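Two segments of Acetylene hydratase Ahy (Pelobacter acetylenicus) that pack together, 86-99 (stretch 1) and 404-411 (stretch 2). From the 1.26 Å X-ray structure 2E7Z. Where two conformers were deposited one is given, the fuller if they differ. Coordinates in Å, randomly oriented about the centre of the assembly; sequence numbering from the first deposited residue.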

# COMPACT_ATOMS: atom_id res chain seq x y z
N GLU A 86 -15.56 -11.67 -25.62
CA GLU A 86 -16.73 -10.97 -25.09
C GLU A 86 -16.36 -9.72 -24.32
O GLU A 86 -17.02 -8.70 -24.43
CB GLU A 86 -17.58 -11.91 -24.22
CG GLU A 86 -18.21 -13.02 -25.06
CD GLU A 86 -19.10 -13.97 -24.27
OE1 GLU A 86 -19.38 -13.71 -23.09
OE2 GLU A 86 -19.52 -15.02 -24.84
N ILE A 87 -15.29 -9.81 -23.53
CA ILE A 87 -14.80 -8.65 -22.79
C ILE A 87 -14.44 -7.53 -23.77
O ILE A 87 -14.85 -6.36 -23.59
CB ILE A 87 -13.64 -9.05 -21.87
CG1 ILE A 87 -14.17 -9.89 -20.70
CG2 ILE A 87 -12.92 -7.83 -21.33
CD1 ILE A 87 -13.08 -10.68 -19.96
N ALA A 88 -13.70 -7.86 -24.84
CA ALA A 88 -13.29 -6.86 -25.82
C ALA A 88 -14.50 -6.25 -26.54
O ALA A 88 -14.59 -5.03 -26.72
CB ALA A 88 -12.32 -7.47 -26.83
N GLU A 89 -15.44 -7.11 -26.93
CA GLU A 89 -16.63 -6.62 -27.60
C GLU A 89 -17.41 -5.63 -26.72
O GLU A 89 -17.82 -4.56 -27.19
CB GLU A 89 -17.55 -7.78 -27.98
CG GLU A 89 -18.86 -7.34 -28.63
CD GLU A 89 -19.86 -8.49 -28.78
OE1 GLU A 89 -19.66 -9.57 -28.16
OE2 GLU A 89 -20.86 -8.30 -29.51
N LYS A 90 -17.60 -5.99 -25.45
CA LYS A 90 -18.34 -5.12 -24.54
C LYS A 90 -17.57 -3.84 -24.21
O LYS A 90 -18.14 -2.76 -24.16
CB LYS A 90 -18.72 -5.86 -23.26
CG LYS A 90 -19.58 -5.02 -22.32
CD LYS A 90 -20.61 -5.85 -21.55
CE LYS A 90 -21.88 -5.02 -21.33
NZ LYS A 90 -22.84 -5.64 -20.40
N LEU A 91 -16.26 -3.96 -24.00
CA LEU A 91 -15.44 -2.78 -23.74
C LEU A 91 -15.45 -1.80 -24.93
O LEU A 91 -15.52 -0.60 -24.75
CB LEU A 91 -14.01 -3.20 -23.44
CG LEU A 91 -13.04 -2.09 -23.06
CD1 LEU A 91 -13.52 -1.40 -21.81
CD2 LEU A 91 -11.66 -2.71 -22.87
N LYS A 92 -15.39 -2.34 -26.16
CA LYS A 92 -15.47 -1.46 -27.34
C LYS A 92 -16.77 -0.66 -27.35
O LYS A 92 -16.77 0.53 -27.64
CB LYS A 92 -15.37 -2.28 -28.63
CG LYS A 92 -13.96 -2.74 -28.93
CD LYS A 92 -13.97 -3.77 -30.06
CE LYS A 92 -12.57 -4.27 -30.34
NZ LYS A 92 -12.58 -5.30 -31.43
N LYS A 93 -17.88 -1.32 -27.03
CA LYS A 93 -19.18 -0.63 -26.98
C LYS A 93 -19.21 0.44 -25.90
O LYS A 93 -19.72 1.55 -26.12
CB LYS A 93 -20.33 -1.63 -26.77
CG LYS A 93 -20.59 -2.52 -27.98
CD LYS A 93 -21.58 -3.64 -27.65
CE LYS A 93 -23.02 -3.13 -27.52
NZ LYS A 93 -23.49 -2.42 -28.77
N ILE A 94 -18.66 0.10 -24.73
CA ILE A 94 -18.62 1.04 -23.63
C ILE A 94 -17.76 2.28 -23.99
O ILE A 94 -18.17 3.44 -23.77
CB ILE A 94 -18.13 0.33 -22.34
CG1 ILE A 94 -19.21 -0.64 -21.87
CG2 ILE A 94 -17.79 1.37 -21.26
CD1 ILE A 94 -18.69 -1.63 -20.83
N ILE A 95 -16.59 2.03 -24.56
CA ILE A 95 -15.68 3.12 -24.94
C ILE A 95 -16.27 3.96 -26.08
O ILE A 95 -16.10 5.17 -26.09
CB ILE A 95 -14.26 2.60 -25.31
CG1 ILE A 95 -13.56 2.08 -24.05
CG2 ILE A 95 -13.42 3.69 -26.05
CD1 ILE A 95 -12.21 1.42 -24.36
N ALA A 96 -16.97 3.34 -27.00
CA ALA A 96 -17.59 4.12 -28.09
C ALA A 96 -18.64 5.08 -27.53
O ALA A 96 -18.84 6.16 -28.06
CB ALA A 96 -18.21 3.19 -29.10
N LYS A 97 -19.34 4.66 -26.48
CA LYS A 97 -20.44 5.45 -25.92
C LYS A 97 -19.93 6.48 -24.92
O LYS A 97 -20.40 7.61 -24.89
CB LYS A 97 -21.47 4.52 -25.25
CG LYS A 97 -22.69 5.22 -24.66
CD LYS A 97 -23.74 4.19 -24.27
CE LYS A 97 -24.98 4.85 -23.68
NZ LYS A 97 -26.05 3.84 -23.32
N TYR A 98 -18.97 6.07 -24.09
CA TYR A 98 -18.59 6.87 -22.95
C TYR A 98 -17.13 7.34 -22.96
O TYR A 98 -16.68 8.02 -22.02
CB TYR A 98 -18.84 6.04 -21.70
CG TYR A 98 -20.28 5.71 -21.41
CD1 TYR A 98 -21.16 6.70 -20.94
CD2 TYR A 98 -20.74 4.40 -21.50
CE1 TYR A 98 -22.47 6.40 -20.60
CE2 TYR A 98 -22.05 4.10 -21.17
CZ TYR A 98 -22.91 5.10 -20.71
OH TYR A 98 -24.21 4.82 -20.34
N GLY A 99 -16.38 6.98 -24.00
CA GLY A 99 -14.98 7.39 -24.06
C GLY A 99 -14.07 6.38 -23.35
O GLY A 99 -14.51 5.62 -22.49
N TYR A 404 -18.22 12.40 -14.90
CA TYR A 404 -18.57 11.68 -16.11
C TYR A 404 -18.65 10.21 -15.79
O TYR A 404 -18.15 9.77 -14.75
CB TYR A 404 -17.54 11.94 -17.23
CG TYR A 404 -16.09 11.61 -16.89
CD1 TYR A 404 -15.62 10.30 -16.93
CD2 TYR A 404 -15.19 12.63 -16.59
CE1 TYR A 404 -14.31 9.99 -16.63
CE2 TYR A 404 -13.86 12.34 -16.30
CZ TYR A 404 -13.43 11.00 -16.32
OH TYR A 404 -12.11 10.68 -16.08
N PRO A 405 -19.33 9.45 -16.68
CA PRO A 405 -19.49 8.04 -16.34
C PRO A 405 -18.26 7.18 -16.46
O PRO A 405 -17.49 7.29 -17.40
CB PRO A 405 -20.55 7.55 -17.35
CG PRO A 405 -21.07 8.74 -18.04
CD PRO A 405 -20.11 9.86 -17.85
N VAL A 406 -18.11 6.28 -15.49
CA VAL A 406 -17.17 5.15 -15.59
C VAL A 406 -18.06 3.91 -15.60
O VAL A 406 -18.94 3.77 -14.74
CB VAL A 406 -16.21 5.12 -14.40
CG1 VAL A 406 -15.43 3.79 -14.34
CG2 VAL A 406 -15.27 6.30 -14.47
N LYS A 407 -17.90 3.07 -16.63
CA LYS A 407 -18.85 2.01 -16.92
C LYS A 407 -18.19 0.67 -17.14
O LYS A 407 -18.91 -0.32 -17.21
CB LYS A 407 -19.70 2.37 -18.15
CG LYS A 407 -20.69 3.50 -17.83
CD LYS A 407 -21.83 3.01 -16.95
CE LYS A 407 -22.81 4.14 -16.70
NZ LYS A 407 -23.90 3.63 -15.88
N ALA A 408 -16.86 0.62 -17.25
CA ALA A 408 -16.13 -0.64 -17.24
C ALA A 408 -15.14 -0.61 -16.09
O ALA A 408 -14.51 0.42 -15.87
CB ALA A 408 -15.39 -0.91 -18.56
N PHE A 409 -14.97 -1.73 -15.39
CA PHE A 409 -14.11 -1.78 -14.22
C PHE A 409 -13.36 -3.11 -14.17
O PHE A 409 -13.98 -4.19 -14.23
CB PHE A 409 -14.92 -1.50 -12.95
CG PHE A 409 -14.08 -1.43 -11.69
CD1 PHE A 409 -13.83 -2.55 -10.90
CD2 PHE A 409 -13.55 -0.20 -11.29
CE1 PHE A 409 -13.06 -2.44 -9.73
CE2 PHE A 409 -12.82 -0.09 -10.09
CZ PHE A 409 -12.55 -1.20 -9.35
N PHE A 410 -12.03 -3.04 -14.10
CA PHE A 410 -11.19 -4.23 -13.98
C PHE A 410 -10.54 -4.24 -12.61
O PHE A 410 -9.90 -3.25 -12.21
CB PHE A 410 -10.07 -4.32 -15.03
CG PHE A 410 -10.50 -4.38 -16.46
CD1 PHE A 410 -11.81 -4.56 -16.85
CD2 PHE A 410 -9.51 -4.26 -17.44
CE1 PHE A 410 -12.16 -4.62 -18.21
CE2 PHE A 410 -9.84 -4.34 -18.79
CZ PHE A 410 -11.17 -4.55 -19.17
N ALA A 411 -10.64 -5.37 -11.92
CA ALA A 411 -9.98 -5.60 -10.63
C ALA A 411 -8.89 -6.63 -10.85
O ALA A 411 -9.21 -7.80 -11.16
CB ALA A 411 -10.97 -6.06 -9.57
O HOH W 1 -17.42 9.06 -19.65
O HOH W 2 -24.87 2.39 -18.91

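Residues 86-98 form the last turns of a helix that begins earlier in the chain, and residues 404-411 approach it first as a loop and then, from Ala408, as a strand. The two run in broadly opposing directions, with 134° between the N-to-C vectors of helix and strand and a closest approach of 10.1 Å between their axes. The register follows from this: Leu91 lies nearest Ala408, Ile94 nearest Lys407 and Tyr98 nearest Pro405, with CA-CA separations of 6.8 to 6.9 Å. Within the helix, i to i+4 backbone hydrogen bonds run from Lys90 N to Glu86 O through Gly99 N to Ile95 O, and no direct hydrogen bond links the two stretches. Their union rests on shape and on two bridging waters, and buries 379 Å² in all.

The helix presents a single stripe, Ile87, Leu91, Ile94 and Tyr98, spaced three or four residues apart as helical periodicity requires. At the middle of the contact, the helix side chains close around the small methyl of Ala408. Leu91 CD1 reaches to 3.8 Å from Ala408 CB, and Ile94 CD1 lies 4.1 Å from the same CB, so the methyl is a low bump lodged between two branched side chains. Although the CA-to-CB bond of Leu91 points sideways, the end of its side chain comes nearer the strand.

Where the strand continues past Ala408, the tip of the Phe410 ring sits against Leu91 and Ile87. Its CA-to-CB bond is also sideways, but the end of the side chain, in the m rotamer, comes nearer the helix and meets two aliphatic groups: Phe410 CZ is 4.2 Å from Leu91 CD2 and 4.3 Å from Ile87 CG2. Both approaches are oblique to the ring, and the contact is purely apolar. Val406 alternates to the far side, its CA-to-CB bond directed away from the helix.

Toward the end of the helix the fit is tightest around Tyr98, which has more of its surface covered by the partner stretch than any other residue here. Lys407 begins by packing its CB 3.8 Å from Ile94 CG2. With chi1 in m, its CG lies over one face of the tyrosine ring, and a second m torsion leads the rest of the chain on: Lys407 CG sits 3.9 Å from the centroid of the Tyr98 ring, 19° off the normal, a CH-pi contact in which the aliphatic part of a charged side chain packs on an aromatic surface. Pro405 CG approaches the ring obliquely, 3.5 Å from Tyr98 CD1.

Water completes this end. One molecule donates to both main chains, 2.7 Å from its O to Tyr98 O and 2.9 Å to Pro405 O, tying together carbonyls that could not bond to each other. The O of a second water is 2.9 Å from Tyr98 OH, to which it donates, and 3.4 Å from Lys407 NZ, from which it accepts a weak hydrogen bond, joining the polar tips of two side chains whose apolar parts are already in contact.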